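Local coordinates for protein probable alginate O-acetylase AlgJ (Pseudomonas putida, PDB 4O8V) that probably transfers acetyl groups to the O-2 and O-3 positions of alginate mannuronate residues, acting together with AlgI and AlgF at the inner membrane, at residues A[55-60]-A[96-101]; A[212-217]-A[269-274]; A[100-105]-A[129-134]; A[38-43]-A[295-300]. All coordinates share one frame; numbering follows the deposited sequence. Where two conformers were deposited one is given.

Interaction 1: residues A[55-60]-A[96-101]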
# COMPACT_ATOMS: atom_id res chain seq x y z
N GLN A 55 -6.40 8.34 14.71
CA GLN A 55 -5.19 7.55 14.88
C GLN A 55 -4.70 7.02 13.54
O GLN A 55 -5.46 6.39 12.79
CB GLN A 55 -5.42 6.38 15.84
CG GLN A 55 -5.65 6.78 17.28
CD GLN A 55 -4.40 7.33 17.95
OE1 GLN A 55 -3.28 7.13 17.47
NE2 GLN A 55 -4.59 8.02 19.07
N LEU A 56 -3.44 7.28 13.24
CA LEU A 56 -2.84 6.80 12.00
C LEU A 56 -2.26 5.41 12.16
O LEU A 56 -1.51 5.16 13.10
CB LEU A 56 -1.73 7.73 11.55
CG LEU A 56 -0.92 7.25 10.33
CD1 LEU A 56 -1.82 7.01 9.09
CD2 LEU A 56 0.21 8.22 10.04
N VAL A 57 -2.63 4.52 11.25
CA VAL A 57 -1.98 3.23 11.15
C VAL A 57 -1.36 3.15 9.75
O VAL A 57 -2.06 3.03 8.72
CB VAL A 57 -2.95 2.06 11.37
CG1 VAL A 57 -2.20 0.72 11.24
CG2 VAL A 57 -3.65 2.16 12.71
N LEU A 58 -0.04 3.28 9.71
CA LEU A 58 0.69 3.28 8.45
C LEU A 58 0.89 1.84 8.03
O LEU A 58 1.31 1.02 8.84
CB LEU A 58 2.04 3.99 8.61
CG LEU A 58 2.93 4.10 7.36
CD1 LEU A 58 2.23 4.93 6.26
CD2 LEU A 58 4.27 4.72 7.74
N ALA A 59 0.58 1.54 6.76
CA ALA A 59 0.70 0.17 6.25
C ALA A 59 1.78 0.14 5.17
O ALA A 59 1.53 0.42 3.99
CB ALA A 59 -0.62 -0.32 5.71
N ILE A 60 3.01 -0.16 5.60
CA ILE A 60 4.15 -0.15 4.67
C ILE A 60 4.14 -1.47 3.89
O ILE A 60 4.36 -2.52 4.47
CB ILE A 60 5.51 0.01 5.41
CG1 ILE A 60 5.55 1.33 6.21
CG2 ILE A 60 6.70 -0.04 4.41
CD1 ILE A 60 6.73 1.37 7.20
N ASN A 96 7.34 8.50 15.76
CA ASN A 96 6.15 8.09 16.52
C ASN A 96 4.96 7.76 15.63
O ASN A 96 3.82 8.04 15.97
CB ASN A 96 5.74 9.19 17.52
CG ASN A 96 6.90 9.65 18.36
OD1 ASN A 96 7.57 10.65 18.04
ND2 ASN A 96 7.18 8.92 19.44
N VAL A 97 5.25 7.16 14.47
CA VAL A 97 4.22 6.68 13.57
C VAL A 97 4.05 5.17 13.75
O VAL A 97 5.02 4.42 13.69
CB VAL A 97 4.58 7.02 12.11
CG1 VAL A 97 3.63 6.32 11.13
CG2 VAL A 97 4.54 8.55 11.92
N PHE A 98 2.81 4.75 14.00
CA PHE A 98 2.49 3.33 14.20
C PHE A 98 2.43 2.57 12.88
O PHE A 98 1.56 2.84 12.04
CB PHE A 98 1.16 3.23 14.95
CG PHE A 98 0.76 1.83 15.31
CD1 PHE A 98 1.62 1.00 16.01
CD2 PHE A 98 -0.49 1.35 14.97
CE1 PHE A 98 1.24 -0.29 16.36
CE2 PHE A 98 -0.88 0.06 15.33
CZ PHE A 98 -0.01 -0.76 16.02
N ALA A 99 3.34 1.61 12.70
CA ALA A 99 3.48 0.91 11.42
C ALA A 99 3.70 -0.58 11.65
O ALA A 99 4.83 -1.04 11.77
CB ALA A 99 4.64 1.50 10.59
N PRO A 100 2.60 -1.33 11.72
CA PRO A 100 2.69 -2.78 11.94
C PRO A 100 3.48 -3.48 10.84
O PRO A 100 3.46 -3.09 9.68
CB PRO A 100 1.22 -3.23 11.93
CG PRO A 100 0.45 -1.97 12.33
CD PRO A 100 1.21 -0.86 11.66
N ASP A 101 4.18 -4.54 11.22
CA ASP A 101 4.99 -5.27 10.25
C ASP A 101 4.13 -6.14 9.34
O ASP A 101 3.44 -7.04 9.80
CB ASP A 101 6.02 -6.13 10.96
CG ASP A 101 6.92 -6.87 9.98
OD1 ASP A 101 7.86 -6.26 9.44
OD2 ASP A 101 6.65 -8.05 9.74
O HOH W 1 0.66 6.67 14.03
O HOH W 2 3.36 -0.77 8.37
O HOH W 3 4.86 -3.20 7.02

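Interaction 2: residues A[212-217]-A[269-274]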
# COMPACT_ATOMS: atom_id res chain seq x y z
N VAL A 212 -13.52 4.19 10.26
CA VAL A 212 -12.20 3.98 9.67
C VAL A 212 -12.12 4.52 8.24
O VAL A 212 -13.04 4.31 7.45
CB VAL A 212 -11.83 2.47 9.63
CG1 VAL A 212 -10.46 2.25 9.00
CG2 VAL A 212 -11.90 1.84 11.03
N ALA A 213 -11.03 5.21 7.90
CA ALA A 213 -10.81 5.62 6.51
C ALA A 213 -9.58 4.91 5.96
O ALA A 213 -8.60 4.70 6.68
CB ALA A 213 -10.64 7.15 6.38
N LEU A 214 -9.64 4.55 4.68
CA LEU A 214 -8.51 3.92 3.99
C LEU A 214 -7.98 4.92 2.98
O LEU A 214 -8.76 5.49 2.21
CB LEU A 214 -8.95 2.61 3.30
CG LEU A 214 -7.94 1.97 2.34
CD1 LEU A 214 -6.67 1.56 3.06
CD2 LEU A 214 -8.60 0.75 1.67
N VAL A 215 -6.66 5.19 3.04
CA VAL A 215 -5.99 6.03 2.06
C VAL A 215 -4.79 5.29 1.49
O VAL A 215 -4.09 4.59 2.21
CB VAL A 215 -5.53 7.37 2.69
CG1 VAL A 215 -4.95 8.30 1.60
CG2 VAL A 215 -6.69 8.03 3.37
N GLY A 216 -4.58 5.41 0.19
CA GLY A 216 -3.46 4.74 -0.43
C GLY A 216 -3.45 4.81 -1.94
O GLY A 216 -3.97 5.75 -2.56
N THR A 217 -2.84 3.79 -2.53
CA THR A 217 -2.57 3.73 -3.96
C THR A 217 -3.50 2.74 -4.63
O THR A 217 -4.58 2.41 -4.11
CB THR A 217 -1.10 3.29 -4.24
OG1 THR A 217 -0.94 1.92 -3.84
CG2 THR A 217 -0.10 4.16 -3.47
N VAL A 269 -9.81 5.89 13.09
CA VAL A 269 -8.58 5.31 12.55
C VAL A 269 -8.46 5.61 11.06
O VAL A 269 -9.43 5.49 10.31
CB VAL A 269 -8.54 3.77 12.77
CG1 VAL A 269 -7.37 3.11 12.02
CG2 VAL A 269 -8.48 3.44 14.24
N VAL A 270 -7.26 6.02 10.64
CA VAL A 270 -6.95 6.10 9.22
C VAL A 270 -5.87 5.07 8.89
O VAL A 270 -4.78 5.09 9.48
CB VAL A 270 -6.46 7.50 8.81
CG1 VAL A 270 -6.02 7.50 7.34
CG2 VAL A 270 -7.54 8.54 9.06
N VAL A 271 -6.19 4.16 7.99
CA VAL A 271 -5.20 3.21 7.51
C VAL A 271 -4.57 3.82 6.26
O VAL A 271 -5.27 4.15 5.30
CB VAL A 271 -5.83 1.84 7.18
CG1 VAL A 271 -4.79 0.91 6.49
CG2 VAL A 271 -6.38 1.19 8.40
N TRP A 272 -3.25 3.99 6.29
CA TRP A 272 -2.53 4.63 5.18
C TRP A 272 -1.59 3.61 4.53
O TRP A 272 -0.55 3.28 5.10
CB TRP A 272 -1.73 5.82 5.69
CG TRP A 272 -1.11 6.64 4.61
CD1 TRP A 272 -1.28 6.50 3.25
CD2 TRP A 272 -0.23 7.76 4.79
NE1 TRP A 272 -0.55 7.46 2.58
CE2 TRP A 272 0.11 8.24 3.50
CE3 TRP A 272 0.32 8.39 5.91
CZ2 TRP A 272 0.96 9.35 3.30
CZ3 TRP A 272 1.17 9.48 5.72
CH2 TRP A 272 1.48 9.95 4.42
N GLU A 273 -1.98 3.14 3.36
CA GLU A 273 -1.20 2.15 2.61
C GLU A 273 -0.14 2.86 1.76
O GLU A 273 -0.44 3.75 0.95
CB GLU A 273 -2.14 1.28 1.78
CG GLU A 273 -1.44 0.47 0.71
CD GLU A 273 -1.54 1.11 -0.67
OE1 GLU A 273 -2.67 1.49 -1.09
OE2 GLU A 273 -0.50 1.21 -1.36
N PHE A 274 1.12 2.48 1.99
CA PHE A 274 2.29 3.22 1.50
C PHE A 274 3.36 2.19 1.11
O PHE A 274 4.12 1.72 1.96
CB PHE A 274 2.81 4.18 2.60
CG PHE A 274 3.72 5.28 2.09
CD1 PHE A 274 4.83 4.99 1.31
CD2 PHE A 274 3.45 6.62 2.41
CE1 PHE A 274 5.68 6.02 0.87
CE2 PHE A 274 4.28 7.66 1.95
CZ PHE A 274 5.39 7.36 1.17

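Interaction 3: residues A[100-105]-A[129-134]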
# COMPACT_ATOMS: atom_id res chain seq x y z
N PRO A 100 2.60 -1.33 11.72
CA PRO A 100 2.69 -2.78 11.94
C PRO A 100 3.48 -3.48 10.84
O PRO A 100 3.46 -3.09 9.68
CB PRO A 100 1.22 -3.23 11.93
CG PRO A 100 0.45 -1.97 12.33
CD PRO A 100 1.21 -0.86 11.66
N ASP A 101 4.18 -4.54 11.22
CA ASP A 101 4.99 -5.27 10.25
C ASP A 101 4.13 -6.14 9.34
O ASP A 101 3.44 -7.04 9.80
CB ASP A 101 6.02 -6.13 10.96
CG ASP A 101 6.92 -6.87 9.98
OD1 ASP A 101 7.86 -6.26 9.44
OD2 ASP A 101 6.65 -8.05 9.74
N LEU A 102 4.17 -5.87 8.04
CA LEU A 102 3.41 -6.67 7.07
C LEU A 102 4.28 -7.72 6.37
O LEU A 102 3.77 -8.71 5.83
CB LEU A 102 2.76 -5.77 6.02
CG LEU A 102 1.79 -4.71 6.55
CD1 LEU A 102 1.24 -3.96 5.34
CD2 LEU A 102 0.66 -5.36 7.35
N MSE A 103 5.58 -7.49 6.36
CA MSE A 103 6.49 -8.41 5.69
C MSE A 103 6.48 -9.82 6.31
O MSE A 103 6.34 -10.81 5.59
CB MSE A 103 7.91 -7.85 5.71
CG MSE A 103 9.00 -8.86 5.49
SE MSE A 103 9.39 -8.85 3.60
N ALA A 104 6.61 -9.93 7.64
CA ALA A 104 6.65 -11.27 8.25
C ALA A 104 5.37 -12.08 7.96
O ALA A 104 5.47 -13.23 7.53
CB ALA A 104 6.91 -11.17 9.75
N PRO A 105 4.17 -11.50 8.17
CA PRO A 105 3.03 -12.35 7.82
C PRO A 105 2.90 -12.64 6.32
O PRO A 105 2.52 -13.77 5.99
CB PRO A 105 1.82 -11.57 8.35
CG PRO A 105 2.29 -10.16 8.55
CD PRO A 105 3.75 -10.27 8.87
N GLU A 129 -5.38 -9.88 1.96
CA GLU A 129 -6.17 -10.32 3.09
C GLU A 129 -5.25 -10.58 4.29
O GLU A 129 -5.59 -10.25 5.43
CB GLU A 129 -6.97 -11.56 2.70
CG GLU A 129 -7.80 -12.17 3.82
CD GLU A 129 -8.48 -13.44 3.38
OE1 GLU A 129 -7.82 -14.50 3.33
OE2 GLU A 129 -9.68 -13.37 3.04
N VAL A 130 -4.09 -11.20 4.04
CA VAL A 130 -3.07 -11.39 5.06
C VAL A 130 -2.65 -10.04 5.66
O VAL A 130 -2.59 -9.90 6.90
CB VAL A 130 -1.85 -12.13 4.48
CG1 VAL A 130 -0.69 -12.12 5.48
CG2 VAL A 130 -2.24 -13.55 4.13
N ALA A 131 -2.42 -9.05 4.80
CA ALA A 131 -2.06 -7.70 5.26
C ALA A 131 -3.19 -7.11 6.11
O ALA A 131 -2.95 -6.59 7.22
CB ALA A 131 -1.72 -6.78 4.07
N ALA A 132 -4.42 -7.20 5.64
CA ALA A 132 -5.56 -6.70 6.43
C ALA A 132 -5.67 -7.39 7.78
O ALA A 132 -5.99 -6.74 8.79
CB ALA A 132 -6.87 -6.87 5.66
N GLN A 133 -5.41 -8.69 7.83
CA GLN A 133 -5.49 -9.37 9.10
C GLN A 133 -4.40 -8.90 10.07
O GLN A 133 -4.66 -8.78 11.28
CB GLN A 133 -5.44 -10.90 8.92
CG GLN A 133 -6.80 -11.46 8.56
CD GLN A 133 -6.74 -12.86 8.00
OE1 GLN A 133 -5.70 -13.32 7.52
NE2 GLN A 133 -7.88 -13.55 8.03
N ALA A 134 -3.19 -8.70 9.57
CA ALA A 134 -2.10 -8.21 10.40
C ALA A 134 -2.44 -6.82 10.94
O ALA A 134 -2.19 -6.52 12.10
CB ALA A 134 -0.78 -8.15 9.62

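Interaction 4: residues A[38-43]-A[295-300]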
# COMPACT_ATOMS: atom_id res chain seq x y z
N ASN A 38 10.01 13.13 2.40
CA ASN A 38 8.79 12.33 2.52
C ASN A 38 8.49 11.92 3.96
O ASN A 38 7.32 11.91 4.37
CB ASN A 38 8.87 11.08 1.63
CG ASN A 38 8.64 11.40 0.17
OD1 ASN A 38 7.96 12.38 -0.16
ND2 ASN A 38 9.24 10.60 -0.71
N LEU A 39 9.51 11.58 4.75
CA LEU A 39 9.27 11.22 6.15
C LEU A 39 8.76 12.42 6.96
O LEU A 39 7.94 12.25 7.87
CB LEU A 39 10.53 10.67 6.79
CG LEU A 39 10.87 9.27 6.30
CD1 LEU A 39 12.36 8.95 6.48
CD2 LEU A 39 9.99 8.22 7.00
N ALA A 40 9.28 13.60 6.66
CA ALA A 40 8.82 14.80 7.37
C ALA A 40 7.35 15.05 7.04
O ALA A 40 6.57 15.47 7.89
CB ALA A 40 9.68 16.02 7.01
N LEU A 41 6.97 14.76 5.80
CA LEU A 41 5.56 14.89 5.42
C LEU A 41 4.68 13.82 6.06
O LEU A 41 3.56 14.12 6.50
CB LEU A 41 5.41 14.85 3.90
CG LEU A 41 6.00 16.12 3.26
CD1 LEU A 41 6.09 15.96 1.75
CD2 LEU A 41 5.13 17.31 3.65
N ILE A 42 5.16 12.58 6.12
CA ILE A 42 4.42 11.54 6.81
C ILE A 42 4.18 11.88 8.28
O ILE A 42 3.09 11.68 8.81
CB ILE A 42 5.16 10.18 6.72
CG1 ILE A 42 5.12 9.66 5.28
CG2 ILE A 42 4.58 9.17 7.72
CD1 ILE A 42 6.12 8.50 5.04
N ARG A 43 5.22 12.39 8.93
CA ARG A 43 5.13 12.78 10.33
C ARG A 43 4.12 13.93 10.52
O ARG A 43 3.36 13.95 11.49
CB ARG A 43 6.51 13.19 10.85
CG ARG A 43 6.54 13.52 12.32
CD ARG A 43 7.38 14.75 12.60
NE ARG A 43 8.78 14.59 12.24
CZ ARG A 43 9.46 15.44 11.48
NH1 ARG A 43 10.74 15.21 11.20
NH2 ARG A 43 8.87 16.52 10.99
N GLN A 295 3.58 23.81 7.23
CA GLN A 295 2.93 23.43 8.48
C GLN A 295 3.12 21.95 8.78
O GLN A 295 3.41 21.56 9.92
CB GLN A 295 1.44 23.76 8.43
CG GLN A 295 1.13 25.22 8.50
CD GLN A 295 -0.33 25.47 8.81
OE1 GLN A 295 -1.11 24.53 8.97
NE2 GLN A 295 -0.70 26.75 8.92
N LEU A 296 2.96 21.14 7.75
CA LEU A 296 3.10 19.70 7.85
C LEU A 296 4.52 19.32 8.27
O LEU A 296 4.71 18.49 9.15
CB LEU A 296 2.74 19.02 6.52
CG LEU A 296 1.26 18.90 6.15
CD1 LEU A 296 1.08 18.40 4.72
CD2 LEU A 296 0.56 17.94 7.11
N LYS A 297 5.51 19.95 7.65
CA LYS A 297 6.89 19.58 7.94
C LYS A 297 7.34 20.10 9.30
O LYS A 297 8.24 19.53 9.91
CB LYS A 297 7.81 20.10 6.84
CG LYS A 297 7.66 19.37 5.50
CD LYS A 297 8.51 20.04 4.42
CE LYS A 297 9.84 20.49 5.00
NZ LYS A 297 10.79 21.02 3.99
N ASN A 298 6.72 21.18 9.77
CA ASN A 298 7.15 21.83 11.00
C ASN A 298 6.25 21.50 12.18
O ASN A 298 6.26 22.21 13.18
CB ASN A 298 7.19 23.35 10.83
CG ASN A 298 8.14 23.79 9.74
OD1 ASN A 298 8.93 23.00 9.22
ND2 ASN A 298 8.07 25.07 9.38
N SER A 299 5.47 20.42 12.07
CA SER A 299 4.44 20.11 13.06
C SER A 299 5.00 19.83 14.46
O SER A 299 4.27 19.90 15.45
CB SER A 299 3.61 18.91 12.61
OG SER A 299 4.41 17.75 12.46
N ARG A 300 6.30 19.52 14.55
CA ARG A 300 6.95 19.31 15.84
C ARG A 300 7.60 20.60 16.33
O ARG A 300 7.84 21.52 15.55
CB ARG A 300 8.00 18.20 15.73
CG ARG A 300 7.46 16.86 15.25
CD ARG A 300 6.67 16.14 16.34
NE ARG A 300 5.82 15.08 15.80
CZ ARG A 300 6.11 13.78 15.83
NH1 ARG A 300 7.25 13.35 16.36
NH2 ARG A 300 5.25 12.90 15.32

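Interaction 1: residues A[55-60]-A[96-101]
V57 and F98 run alongside each other, with V57 CG2 in the plane of the ring and 4.0 Å from F98 CD2 at its edge. P100 CG covers the rim of one face of that ring. The other branch of V57, CG1, anti to the backbone N, meets P100 CD at 3.8 Å. V97 also holds CG1 anti to its backbone N (chi1 170°), and this methyl touches L58 CB and CD2 as well as L56 CD2. I60 CD1 reaches A99 CB at 4.0 Å. Strand 55-61 is an outermost strand of the parallel sheet in this SGNH hydrolase-like fold, and the irregular segment 96-101 runs along the edge turned away from strand 269-275. The two directions diverge by 56°, and one direct hydrogen bond spans them: L58 N to F98 O, 2.9 Å and nearly along the C=O axis. A99 CA makes a CH contact with L58 O at 3.4 Å. A water extends the pairing, donating to L56 O and accepting from F98 N, and further waters link I60 to P100 O. Helix 125-141 covers V57 and F98 through L135 and A138, while F88 of helix 84-94 meets L58 and I60.

Interaction 2: residues A[212-217]-A[269-274]
T217 and E273 are joined by a pair of hydrogen bonds at the C-terminal end of the strand pair. T217 OG1 donates to the syn lone pair of E273 OE2 at 2.6 Å. OE1 accepts from T217 N at 2.7 Å, the donor also on the syn side but 34° out of the carboxylate plane. A bend at chi2 (-99°) turns E273 CD out of an extended chain, and T217 OG1 lies between its backbone N and carbonyl carbon (chi1 68°). S220 OG adds a second hydrogen bond to OE1, and T217, the N-cap of helix 218-221, accepts from Y219 N through OG1. S218, the probable nucleophile, comes next, consistent with the carboxylate helping to position the start of its helix. Behind this end runs a parallel ladder in which A213 and V215 alternate with V269, V271 and E273 in four backbone hydrogen bonds. L214 CD1 meets V271 CG1 at 4.0 Å on one face, and V215 CG2 meets V270 CG1 at 4.1 Å on the other. W272 NE1 is hydrogen-bonded to P249 O. M253 of helix 250-257 lies against V215, V270 and W272, helix 31-51 touches the latter two, and strands 239-241 and 55-61 flank the pair.

Interaction 3: residues A[100-105]-A[129-134]
A134 CB fits between two side chains, 3.8 Å from P105 CG and 3.9 Å from L102 CD2. P105 sets CG on the methyl of A134 and CB on V130, one turn earlier. V130 holds CG1 anti to its backbone N (chi1 170°), and this branch meets P105 CB at 3.9 Å and lies 3.6 Å from P105 O. V130 and A134, residues i and i+4, thus flank the proline. L102 approaches differently: its CG is anti to the carbonyl carbon and beside the backbone N (chi1 -60°), and the two methyls beyond it divide the work. CD2 lies against A134 CB and A131 O, whereas CD1 meets A131 CB at 4.3 Å. The backbones come closest at L102 and A131, whose CA atoms are 5.9 Å apart. The turn that presents L102 and P105 is tied by D101, whose OD2 accepts from A104 N at 2.8 Å in a capping bond, while OD1 is hydrogen-bonded to Y85 OH. The same hydroxyl is hydrogen-bonded to the backbone N of M103, a selenomethionine. P100 carries the apolar strip on to L135 and A138 further down the helix. A132 faces away from this segment, onto F227, A230 and L231 of helix 227-235. In the SGNH hydrolase-like domain, the loop along edge strand 55-61 thus enters helix 103-109 and packs on helix 125-141. No hydrogen bond crosses between the segments: the contact rests on van der Waals packing, mostly apolar, with two backbone carbonyls touched by methyls, and the polar bonds hold the turn of 101-104 in place.

Interaction 4: residues A[38-43]-A[295-300]
A40 of helix 31-51 and K297 at the end of helix 290-297 bring the backbones closest, with CA atoms 5.2 Å apart, just before the chain leaves helical geometry at N298. L41 supplies the apolar side of the contact: its CD2 lies 3.8 Å from K297 CG and 4.1 Å from L296 CB, and L41 crosses L296 at about a right angle. K297 gives only its base to this packing: its chain bends at chi3, where CE turns, and NZ forms a salt bridge with E37. R43 and R300 form the other side. R43 CG is anti to the backbone N (chi1 -176°) and sits over one face of the R300 guanidinium, toward the rim, 3.3 Å from R300 NH2. R43 CD presses on the aliphatic part of the other arginine, 3.4 Å from R300 CG. The two guanidinium planes are 56° apart, so they do not stack. Bends at chi2 and chi3 fold the R43 chain, and its group is turned with K297 O at its edge and in plane, 3.3 Å from NH2. R43 NE and R300 NH1 are 4.6 Å apart, and the repulsion is probably eased by D47, which forms a salt bridge with R300 NE and a hydrogen bond with S299 OG. R300 NH1 and NH2 are hydrogen-bonded to N96 OD1 and A95 O, respectively. With L250 and L254 of helix 250-257 also touching L41 and L296, the arrangement is that of a C-terminal helix laid on the outside of the helical layer of an alpha/beta SGNH-type fold.

Interactions 1 and 2 meet in one parallel sheet, with centres 10 Å apart, because strands 55-61 and 269-275 are neighbours in it: A59 N lies 2.7 Å from W272 O, a probable hydrogen bond. Interaction 3 shares P100 and D101 with interaction 1 and continues the same loop into helix 103-109, centres 12 Å apart. Interaction 4 lies about 26 Å from interaction 3, between centres, and I42 of helix 31-51 joins it to W272 and F274 of interaction 2. Along the chain, interaction 4 closes a loop enclosing the other three, so the last modelled residues return to the first long helix, while the sheet between carries the probable catalytic serine just beyond strand 212-215.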